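Local structure of mandelate racemase/muconate lactonizing enzyme-like protein (Rubrobacter xylanophilus DSM 9941, 2QQ6) at residues 33-41 with 318-326; 63-74 with 91-102. The protein binds magnesium and, as a member of the mandelate racemase/muconate lactonizing enzyme group of the enolase superfamily, probably acts as a lyase. All blocks are in the same frame, centred on the assembly; numbering follows the deposited sequence.

How the interactions relate
Both contacts involve the N-terminal capping domain. Interaction 2 packs two helices of that domain together, whereas interaction 1 joins the last strand of its sheet to the start of helix 323-334 in the barrel domain. Their centres lie 14 Å apart, and helix 91-102 connects them: Asp100 OD2 probably accepts a hydrogen bond from Leu35 N (2.6 Å), and Gly93 CA packs against Cys38 SG at 3.7 Å. Interaction 1 also leads toward the metal site formed by Asp216, Glu242 and Glu268, since the side chain of His318 is about 4 Å from a bound magnesium ion. Interaction 2 is remote from that site. Both contacts reach the second subunit.

Interaction 1 of 2, residues 33-41 with 318-326; sequences HGLGECYPS and HNVSSPVGT
Glu37, at the end of strand 32-37, reaches across the domain interface to the N-terminus of helix 323-334, where Ser322 holds the N-cap position. This joins the capping domain to the C-terminal barrel domain, as in the enolase superfamily. With CG anti to the backbone N (chi1 -171°), the extended chain brings the carboxylate to the N-terminal end of the helix, against the N-H groups of Ser322 and Gly325. Glu37 OE2 presents its syn lone pair to Ser322 N in a nearly straight hydrogen bond (3.1 Å, 178°). Glu37 OE1 takes Gly325 N at 2.9 Å on its anti side, out of the carboxylate plane. Ser322 OG also bonds to Glu37 OE1, at a length too short to be trusted. The helix end would probably stabilise the buried negative charge. Tyr39 OH hydrogen-bonds to Phe79 O of the second subunit.

Apolar contacts flank this centre. Val324 CG1 packs against Glu37 N and CB, and Val324 CG2 meets Leu35 CD2 at 3.6 Å, the side chains crossing at about a right angle. Farther along, Val320 CG1 packs against Pro40 CD at 3.4 Å. Before the helix, Asn319 closes an Asx turn, its OD1 accepting from Ser321 N at 2.9 Å.

Interaction 2 of 2, residues 63-74 with 91-102; sequences PRDVERLYEKMR and LSGIETALWDLA
From Pro63 beside Leu98 to Tyr70 opposite Glu95, the chain runs back along helix 91-102, and the axis of helix 66-74 passes that of 91-102 at 9.9 Å with 159° between their directions, an almost antiparallel pair. No hydrogen bond links the two segments, so the contact is one of apolar side chains.

At one end, Val66 sits over a face of Trp99 with both methyls: CG1 lies above the six-membered ring and CG2 is 3.7 Å from CD1 in the pyrrole part. Val66 places CG2 anti to its own backbone N, which also brings this methyl 3.9 Å from Leu98 CB. Leu298 and Ala299 of helix 298-310 and the loop residues Leu113 and Leu114 also touch the indole; replacing Trp99 with an alanine would probably leave both Val66 methyls without the ring beneath them and open a gap toward helix 298-310. Nearby, the Glu95 carboxylate bonds to Ala299 N. Pro63 CB leans on Leu101 CD2 at 3.5 Å, and its carbonyl O rests against Ala102 CB.

At the other end Leu91 divides its methyls. CD1 approaches Tyr70 CE1 at 3.6 Å, the side chains crossing at about a right angle, and CD2 lies along Met73, a selenomethionine whose chain slides past it in the opposite direction. The bend at chi3 (-89°) turns CE of Met73 to within 4.3 Å of Leu98 CD1, while SE is 4.1 Å from Ile94 CD1.

With strand 21-29 touching Leu98 and Leu101 through Val27, the pair forms part of the helical layer packed on the three-stranded antiparallel sheet of the enolase-type N-terminal capping domain.

Interaction 1 of 2, residues 33-41 with 318-326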
loop_
_atom_site.group_PDB
_atom_site.type_symbol
_atom_site.label_atom_id
_atom_site.label_comp_id
_atom_site.label_asym_id
_atom_site.label_seq_id
_atom_site.Cartn_x
_atom_site.Cartn_y
_atom_site.Cartn_z
ATOM N N HIS B 33 -12.724 -19.169 18.855
ATOM C CA HIS B 33 -11.790 -18.455 17.993
ATOM C C HIS B 33 -12.073 -18.673 16.503
ATOM O O HIS B 33 -12.772 -19.612 16.115
ATOM C CB HIS B 33 -10.359 -18.910 18.275
ATOM C CG HIS B 33 -10.046 -20.272 17.736
ATOM N ND1 HIS B 33 -8.761 -20.688 17.458
ATOM C CD2 HIS B 33 -10.854 -21.307 17.405
ATOM C CE1 HIS B 33 -8.793 -21.919 16.976
ATOM N NE2 HIS B 33 -10.051 -22.316 16.933
ATOM N N GLY B 34 -11.505 -17.798 15.681
ATOM C CA GLY B 34 -11.653 -17.894 14.242
ATOM C C GLY B 34 -10.261 -17.978 13.643
ATOM O O GLY B 34 -9.292 -17.492 14.240
ATOM N N LEU B 35 -10.142 -18.586 12.469
ATOM C CA LEU B 35 -8.830 -18.717 11.843
ATOM C C LEU B 35 -8.708 -18.110 10.436
ATOM O O LEU B 35 -9.571 -18.306 9.580
ATOM C CB LEU B 35 -8.429 -20.194 11.790
ATOM C CG LEU B 35 -6.973 -20.469 11.395
ATOM C CD1 LEU B 35 -6.079 -20.211 12.600
ATOM C CD2 LEU B 35 -6.813 -21.906 10.907
ATOM N N GLY B 36 -7.615 -17.385 10.213
ATOM C CA GLY B 36 -7.369 -16.771 8.918
ATOM C C GLY B 36 -5.892 -16.759 8.543
ATOM O O GLY B 36 -5.021 -16.811 9.420
ATOM N N GLU B 37 -5.608 -16.689 7.242
ATOM C CA GLU B 37 -4.226 -16.674 6.751
ATOM C C GLU B 37 -3.940 -15.476 5.843
ATOM O O GLU B 37 -4.701 -15.200 4.912
ATOM C CB GLU B 37 -3.926 -17.956 5.978
ATOM C CG GLU B 37 -2.472 -18.130 5.622
ATOM C CD GLU B 37 -2.262 -19.234 4.613
ATOM O OE1 GLU B 37 -3.178 -20.069 4.462
ATOM O OE2 GLU B 37 -1.184 -19.273 3.975
ATOM N N CYS B 38 -2.842 -14.770 6.114
ATOM C CA CYS B 38 -2.458 -13.618 5.307
ATOM C C CYS B 38 -1.688 -14.084 4.078
ATOM O O CYS B 38 -1.175 -15.206 4.033
ATOM C CB CYS B 38 -1.565 -12.661 6.104
ATOM S SG CYS B 38 -2.361 -11.692 7.424
ATOM N N TYR B 39 -1.626 -13.214 3.075
ATOM C CA TYR B 39 -0.894 -13.490 1.851
ATOM C C TYR B 39 0.583 -13.289 2.189
ATOM O O TYR B 39 0.932 -12.512 3.079
ATOM C CB TYR B 39 -1.329 -12.506 0.764
ATOM C CG TYR B 39 -0.395 -12.410 -0.426
ATOM C CD1 TYR B 39 -0.549 -13.243 -1.533
ATOM C CD2 TYR B 39 0.660 -11.487 -0.436
ATOM C CE1 TYR B 39 0.324 -13.160 -2.617
ATOM C CE2 TYR B 39 1.535 -11.402 -1.510
ATOM C CZ TYR B 39 1.361 -12.242 -2.594
ATOM O OH TYR B 39 2.234 -12.177 -3.650
ATOM N N PRO B 40 1.473 -14.011 1.504
ATOM C CA PRO B 40 2.904 -13.860 1.781
ATOM C C PRO B 40 3.456 -12.528 1.278
ATOM O O PRO B 40 4.030 -12.441 0.202
ATOM C CB PRO B 40 3.518 -15.056 1.068
ATOM C CG PRO B 40 2.554 -15.295 -0.078
ATOM C CD PRO B 40 1.221 -15.143 0.598
ATOM N N SER B 41 3.294 -11.483 2.071
ATOM C CA SER B 41 3.777 -10.178 1.664
ATOM C C SER B 41 4.944 -9.659 2.501
ATOM O O SER B 41 4.918 -9.709 3.737
ATOM C CB SER B 41 2.626 -9.175 1.706
ATOM O OG SER B 41 3.038 -7.918 1.206
ATOM N N HIS B 318 -6.531 -15.021 -7.482
ATOM C CA HIS B 318 -5.136 -15.455 -7.450
ATOM C C HIS B 318 -4.975 -16.069 -6.057
ATOM O O HIS B 318 -5.419 -15.491 -5.069
ATOM C CB HIS B 318 -4.232 -14.217 -7.653
ATOM C CG HIS B 318 -2.756 -14.479 -7.545
ATOM N ND1 HIS B 318 -2.025 -14.172 -6.415
ATOM C CD2 HIS B 318 -1.866 -14.963 -8.445
ATOM C CE1 HIS B 318 -0.753 -14.452 -6.627
ATOM N NE2 HIS B 318 -0.628 -14.935 -7.851
ATOM N N ASN B 319 -4.368 -17.245 -5.982
ATOM C CA ASN B 319 -4.198 -17.929 -4.709
ATOM C C ASN B 319 -2.783 -18.432 -4.535
ATOM O O ASN B 319 -2.256 -19.135 -5.397
ATOM C CB ASN B 319 -5.154 -19.122 -4.632
ATOM C CG ASN B 319 -5.197 -19.761 -3.254
ATOM O OD1 ASN B 319 -4.165 -20.025 -2.637
ATOM N ND2 ASN B 319 -6.400 -20.025 -2.771
ATOM N N VAL B 320 -2.176 -18.096 -3.405
ATOM C CA VAL B 320 -0.816 -18.531 -3.128
ATOM C C VAL B 320 -0.687 -18.879 -1.648
ATOM O O VAL B 320 0.388 -18.765 -1.058
ATOM C CB VAL B 320 0.184 -17.415 -3.500
ATOM C CG1 VAL B 320 0.170 -16.323 -2.451
ATOM C CG2 VAL B 320 1.553 -17.990 -3.678
ATOM N N SER B 321 -1.792 -19.309 -1.048
ATOM C CA SER B 321 -1.789 -19.654 0.369
ATOM C C SER B 321 -2.031 -21.134 0.637
ATOM O O SER B 321 -2.310 -21.908 -0.279
ATOM C CB SER B 321 -2.831 -18.812 1.111
ATOM O OG SER B 321 -2.516 -17.436 1.009
ATOM N N SER B 322 -1.915 -21.508 1.909
ATOM C CA SER B 322 -2.091 -22.882 2.373
ATOM C C SER B 322 -3.568 -23.279 2.424
ATOM O O SER B 322 -4.422 -22.558 1.910
ATOM C CB SER B 322 -1.475 -23.013 3.761
ATOM O OG SER B 322 -2.195 -22.233 4.690
ATOM N N PRO B 323 -3.892 -24.430 3.049
ATOM C CA PRO B 323 -5.298 -24.836 3.111
ATOM C C PRO B 323 -6.223 -23.804 3.767
ATOM O O PRO B 323 -7.405 -23.715 3.426
ATOM C CB PRO B 323 -5.242 -26.144 3.900
ATOM C CG PRO B 323 -3.915 -26.698 3.537
ATOM C CD PRO B 323 -3.033 -25.483 3.623
ATOM N N VAL B 324 -5.692 -23.027 4.706
ATOM C CA VAL B 324 -6.509 -22.026 5.390
ATOM C C VAL B 324 -6.990 -20.938 4.424
ATOM O O VAL B 324 -8.201 -20.785 4.203
ATOM C CB VAL B 324 -5.744 -21.373 6.563
ATOM C CG1 VAL B 324 -6.566 -20.247 7.162
ATOM C CG2 VAL B 324 -5.464 -22.403 7.628
ATOM N N GLY B 325 -6.050 -20.188 3.849
ATOM C CA GLY B 325 -6.421 -19.145 2.912
ATOM C C GLY B 325 -7.197 -19.735 1.751
ATOM O O GLY B 325 -8.279 -19.270 1.391
ATOM N N THR B 326 -6.639 -20.786 1.175
ATOM C CA THR B 326 -7.256 -21.446 0.049
ATOM C C THR B 326 -8.718 -21.791 0.238
ATOM O O THR B 326 -9.543 -21.499 -0.629
ATOM C CB THR B 326 -6.522 -22.732 -0.294
ATOM O OG1 THR B 326 -5.144 -22.428 -0.525
ATOM C CG2 THR B 326 -7.128 -23.376 -1.531
#

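Interaction 2 of 2, residues 63-74 with 91-102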
loop_
_atom_site.group_PDB
_atom_site.type_symbol
_atom_site.label_atom_id
_atom_site.label_comp_id
_atom_site.label_asym_id
_atom_site.label_seq_id
_atom_site.Cartn_x
_atom_site.Cartn_y
_atom_site.Cartn_z
ATOM N N PRO B 63 -17.803 -9.691 17.206
ATOM C CA PRO B 63 -17.186 -10.252 15.997
ATOM C C PRO B 63 -18.171 -10.740 14.949
ATOM O O PRO B 63 -17.786 -11.418 14.001
ATOM C CB PRO B 63 -16.342 -11.387 16.548
ATOM C CG PRO B 63 -17.225 -11.906 17.647
ATOM C CD PRO B 63 -17.657 -10.624 18.339
ATOM N N ARG B 64 -19.439 -10.410 15.114
ATOM C CA ARG B 64 -20.420 -10.843 14.146
ATOM C C ARG B 64 -20.640 -9.799 13.045
ATOM O O ARG B 64 -21.001 -10.139 11.912
ATOM C CB ARG B 64 -21.719 -11.200 14.862
ATOM C CG ARG B 64 -21.683 -12.594 15.447
ATOM C CD ARG B 64 -22.854 -12.839 16.362
ATOM N NE ARG B 64 -22.824 -11.955 17.519
ATOM C CZ ARG B 64 -23.844 -11.804 18.351
ATOM N NH1 ARG B 64 -24.963 -12.484 18.139
ATOM N NH2 ARG B 64 -23.755 -10.974 19.383
ATOM N N ASP B 65 -20.416 -8.532 13.372
ATOM C CA ASP B 65 -20.560 -7.475 12.387
ATOM C C ASP B 65 -19.168 -7.327 11.817
ATOM O O ASP B 65 -18.449 -6.361 12.097
ATOM C CB ASP B 65 -20.997 -6.194 13.066
ATOM C CG ASP B 65 -22.225 -6.391 13.916
ATOM O OD1 ASP B 65 -23.273 -6.775 13.349
ATOM O OD2 ASP B 65 -22.136 -6.165 15.145
ATOM N N VAL B 66 -18.792 -8.319 11.023
ATOM C CA VAL B 66 -17.473 -8.378 10.424
ATOM C C VAL B 66 -17.180 -7.204 9.489
ATOM O O VAL B 66 -16.154 -6.528 9.632
ATOM C CB VAL B 66 -17.297 -9.744 9.709
ATOM C CG1 VAL B 66 -18.339 -9.892 8.662
ATOM C CG2 VAL B 66 -15.910 -9.884 9.125
ATOM N N GLU B 67 -18.092 -6.935 8.560
ATOM C CA GLU B 67 -17.894 -5.842 7.614
ATOM C C GLU B 67 -17.671 -4.509 8.317
ATOM O O GLU B 67 -16.864 -3.694 7.879
ATOM C CB GLU B 67 -19.084 -5.742 6.668
ATOM C CG GLU B 67 -18.682 -5.406 5.239
ATOM C CD GLU B 67 -19.827 -5.539 4.246
ATOM O OE1 GLU B 67 -20.494 -6.605 4.244
ATOM O OE2 GLU B 67 -20.050 -4.583 3.462
ATOM N N ARG B 68 -18.385 -4.291 9.414
ATOM C CA ARG B 68 -18.249 -3.062 10.184
ATOM C C ARG B 68 -16.858 -2.952 10.790
ATOM O O ARG B 68 -16.338 -1.856 10.985
ATOM C CB ARG B 68 -19.294 -3.025 11.302
ATOM C CG ARG B 68 -19.260 -1.756 12.141
ATOM C CD ARG B 68 -20.440 -1.714 13.094
ATOM N NE ARG B 68 -20.392 -2.795 14.067
ATOM C CZ ARG B 68 -19.596 -2.799 15.127
ATOM N NH1 ARG B 68 -18.782 -1.776 15.356
ATOM N NH2 ARG B 68 -19.611 -3.836 15.952
ATOM N N LEU B 69 -16.250 -4.096 11.079
ATOM C CA LEU B 69 -14.921 -4.112 11.679
ATOM C C LEU B 69 -13.776 -3.881 10.679
ATOM O O LEU B 69 -12.707 -3.374 11.043
ATOM C CB LEU B 69 -14.732 -5.431 12.439
ATOM C CG LEU B 69 -15.742 -5.644 13.576
ATOM C CD1 LEU B 69 -15.616 -7.061 14.121
ATOM C CD2 LEU B 69 -15.509 -4.617 14.677
ATOM N N TYR B 70 -13.999 -4.263 9.425
ATOM C CA TYR B 70 -12.996 -4.058 8.392
ATOM C C TYR B 70 -12.919 -2.551 8.155
ATOM O O TYR B 70 -11.836 -1.961 8.097
ATOM C CB TYR B 70 -13.407 -4.785 7.100
ATOM C CG TYR B 70 -12.483 -4.534 5.918
ATOM C CD1 TYR B 70 -11.130 -4.883 5.973
ATOM C CD2 TYR B 70 -12.954 -3.921 4.756
ATOM C CE1 TYR B 70 -10.269 -4.618 4.900
ATOM C CE2 TYR B 70 -12.107 -3.654 3.686
ATOM C CZ TYR B 70 -10.765 -4.001 3.762
ATOM O OH TYR B 70 -9.915 -3.705 2.716
ATOM N N GLU B 71 -14.090 -1.935 8.039
ATOM C CA GLU B 71 -14.191 -0.511 7.815
ATOM C C GLU B 71 -13.667 0.248 9.002
ATOM O O GLU B 71 -13.214 1.371 8.874
ATOM C CB GLU B 71 -15.638 -0.139 7.552
ATOM C CG GLU B 71 -16.100 -0.595 6.189
ATOM C CD GLU B 71 -15.281 0.035 5.071
ATOM O OE1 GLU B 71 -14.901 -0.708 4.135
ATOM O OE2 GLU B 71 -15.023 1.267 5.128
ATOM N N LYS B 72 -13.733 -0.368 10.167
ATOM C CA LYS B 72 -13.235 0.267 11.376
ATOM C C LYS B 72 -11.718 0.373 11.240
ATOM O O LYS B 72 -11.132 1.446 11.391
ATOM C CB LYS B 72 -13.612 -0.593 12.586
ATOM C CG LYS B 72 -12.923 -0.258 13.901
ATOM C CD LYS B 72 -13.657 0.791 14.702
ATOM C CE LYS B 72 -13.138 0.840 16.148
ATOM N NZ LYS B 72 -13.460 -0.392 16.935
HETATM N N MSE B 73 -11.089 -0.751 10.920
HETATM C CA MSE B 73 -9.641 -0.786 10.787
HETATM C C MSE B 73 -9.170 -0.080 9.533
HETATM O O MSE B 73 -8.230 0.724 9.580
HETATM C CB MSE B 73 -9.148 -2.230 10.772
HETATM C CG MSE B 73 -9.537 -3.056 11.995
HETATM SE SE MSE B 73 -8.938 -4.919 11.754
HETATM C CE MSE B 73 -10.543 -5.628 10.863
ATOM N N ARG B 74 -9.824 -0.376 8.414
ATOM C CA ARG B 74 -9.450 0.240 7.152
ATOM C C ARG B 74 -9.482 1.745 7.317
ATOM O O ARG B 74 -8.501 2.426 7.027
ATOM C CB ARG B 74 -10.402 -0.178 6.040
ATOM C CG ARG B 74 -9.714 -0.434 4.695
ATOM C CD ARG B 74 -10.704 -0.238 3.568
ATOM N NE ARG B 74 -11.161 1.149 3.576
ATOM C CZ ARG B 74 -12.364 1.539 3.184
ATOM N NH1 ARG B 74 -13.230 0.634 2.747
ATOM N NH2 ARG B 74 -12.707 2.820 3.257
ATOM N N LEU B 91 -4.961 -6.825 7.237
ATOM C CA LEU B 91 -6.378 -6.858 7.581
ATOM C C LEU B 91 -7.077 -8.041 6.899
ATOM O O LEU B 91 -8.016 -8.613 7.441
ATOM C CB LEU B 91 -7.085 -5.572 7.137
ATOM C CG LEU B 91 -6.775 -4.183 7.696
ATOM C CD1 LEU B 91 -7.739 -3.221 7.049
ATOM C CD2 LEU B 91 -6.930 -4.132 9.206
ATOM N N SER B 92 -6.633 -8.392 5.699
ATOM C CA SER B 92 -7.260 -9.494 4.978
ATOM C C SER B 92 -7.291 -10.755 5.831
ATOM O O SER B 92 -8.282 -11.495 5.824
ATOM C CB SER B 92 -6.520 -9.783 3.661
ATOM O OG SER B 92 -6.686 -8.737 2.718
ATOM N N GLY B 93 -6.195 -10.983 6.561
ATOM C CA GLY B 93 -6.078 -12.148 7.421
ATOM C C GLY B 93 -7.032 -12.021 8.586
ATOM O O GLY B 93 -7.840 -12.906 8.854
ATOM N N ILE B 94 -6.937 -10.899 9.280
ATOM C CA ILE B 94 -7.819 -10.650 10.400
ATOM C C ILE B 94 -9.277 -10.761 9.961
ATOM O O ILE B 94 -10.117 -11.247 10.710
ATOM C CB ILE B 94 -7.616 -9.245 10.953
ATOM C CG1 ILE B 94 -6.143 -9.034 11.285
ATOM C CG2 ILE B 94 -8.514 -9.036 12.155
ATOM C CD1 ILE B 94 -5.814 -7.619 11.710
ATOM N N GLU B 95 -9.584 -10.308 8.749
ATOM C CA GLU B 95 -10.963 -10.359 8.292
ATOM C C GLU B 95 -11.437 -11.782 8.248
ATOM O O GLU B 95 -12.503 -12.105 8.749
ATOM C CB GLU B 95 -11.132 -9.747 6.900
ATOM C CG GLU B 95 -12.596 -9.394 6.617
ATOM C CD GLU B 95 -13.144 -9.987 5.328
ATOM O OE1 GLU B 95 -12.865 -11.172 5.045
ATOM O OE2 GLU B 95 -13.872 -9.275 4.604
ATOM N N THR B 96 -10.620 -12.628 7.641
ATOM C CA THR B 96 -10.939 -14.036 7.490
ATOM C C THR B 96 -11.256 -14.679 8.826
ATOM O O THR B 96 -12.252 -15.398 8.966
ATOM C CB THR B 96 -9.768 -14.778 6.864
ATOM O OG1 THR B 96 -9.284 -14.026 5.746
ATOM C CG2 THR B 96 -10.204 -16.147 6.387
ATOM N N ALA B 97 -10.394 -14.421 9.805
ATOM C CA ALA B 97 -10.571 -14.955 11.142
ATOM C C ALA B 97 -11.980 -14.649 11.631
ATOM O O ALA B 97 -12.742 -15.557 11.945
ATOM C CB ALA B 97 -9.561 -14.343 12.063
ATOM N N LEU B 98 -12.318 -13.363 11.674
ATOM C CA LEU B 98 -13.631 -12.901 12.125
ATOM C C LEU B 98 -14.776 -13.541 11.363
ATOM O O LEU B 98 -15.790 -13.937 11.941
ATOM C CB LEU B 98 -13.717 -11.391 11.977
ATOM C CG LEU B 98 -12.656 -10.666 12.798
ATOM C CD1 LEU B 98 -12.481 -9.231 12.302
ATOM C CD2 LEU B 98 -13.061 -10.704 14.266
ATOM N N TRP B 99 -14.615 -13.620 10.052
ATOM C CA TRP B 99 -15.630 -14.216 9.208
ATOM C C TRP B 99 -15.757 -15.686 9.578
ATOM O O TRP B 99 -16.796 -16.300 9.361
ATOM C CB TRP B 99 -15.233 -14.065 7.735
ATOM C CG TRP B 99 -15.975 -12.989 6.996
ATOM C CD1 TRP B 99 -15.437 -12.048 6.169
ATOM C CD2 TRP B 99 -17.393 -12.774 6.978
ATOM N NE1 TRP B 99 -16.429 -11.257 5.638
ATOM C CE2 TRP B 99 -17.642 -11.682 6.117
ATOM C CE3 TRP B 99 -18.482 -13.400 7.606
ATOM C CZ2 TRP B 99 -18.938 -11.196 5.864
ATOM C CZ3 TRP B 99 -19.776 -12.915 7.355
ATOM C CH2 TRP B 99 -19.987 -11.823 6.493
ATOM N N ASP B 100 -14.686 -16.243 10.133
ATOM C CA ASP B 100 -14.663 -17.647 10.540
ATOM C C ASP B 100 -15.261 -17.761 11.932
ATOM O O ASP B 100 -16.158 -18.569 12.169
ATOM C CB ASP B 100 -13.219 -18.168 10.540
ATOM C CG ASP B 100 -13.115 -19.625 10.979
ATOM O OD1 ASP B 100 -13.959 -20.435 10.529
ATOM O OD2 ASP B 100 -12.185 -19.953 11.759
ATOM N N LEU B 101 -14.745 -16.944 12.845
ATOM C CA LEU B 101 -15.219 -16.893 14.221
ATOM C C LEU B 101 -16.730 -16.776 14.197
ATOM O O LEU B 101 -17.436 -17.593 14.779
ATOM C CB LEU B 101 -14.615 -15.681 14.924
ATOM C CG LEU B 101 -15.126 -15.281 16.305
ATOM C CD1 LEU B 101 -15.156 -16.478 17.238
ATOM C CD2 LEU B 101 -14.210 -14.192 16.860
ATOM N N ALA B 102 -17.216 -15.757 13.500
ATOM C CA ALA B 102 -18.644 -15.508 13.372
ATOM C C ALA B 102 -19.432 -16.740 12.911
ATOM O O ALA B 102 -20.509 -17.027 13.431
ATOM C CB ALA B 102 -18.872 -14.350 12.410
#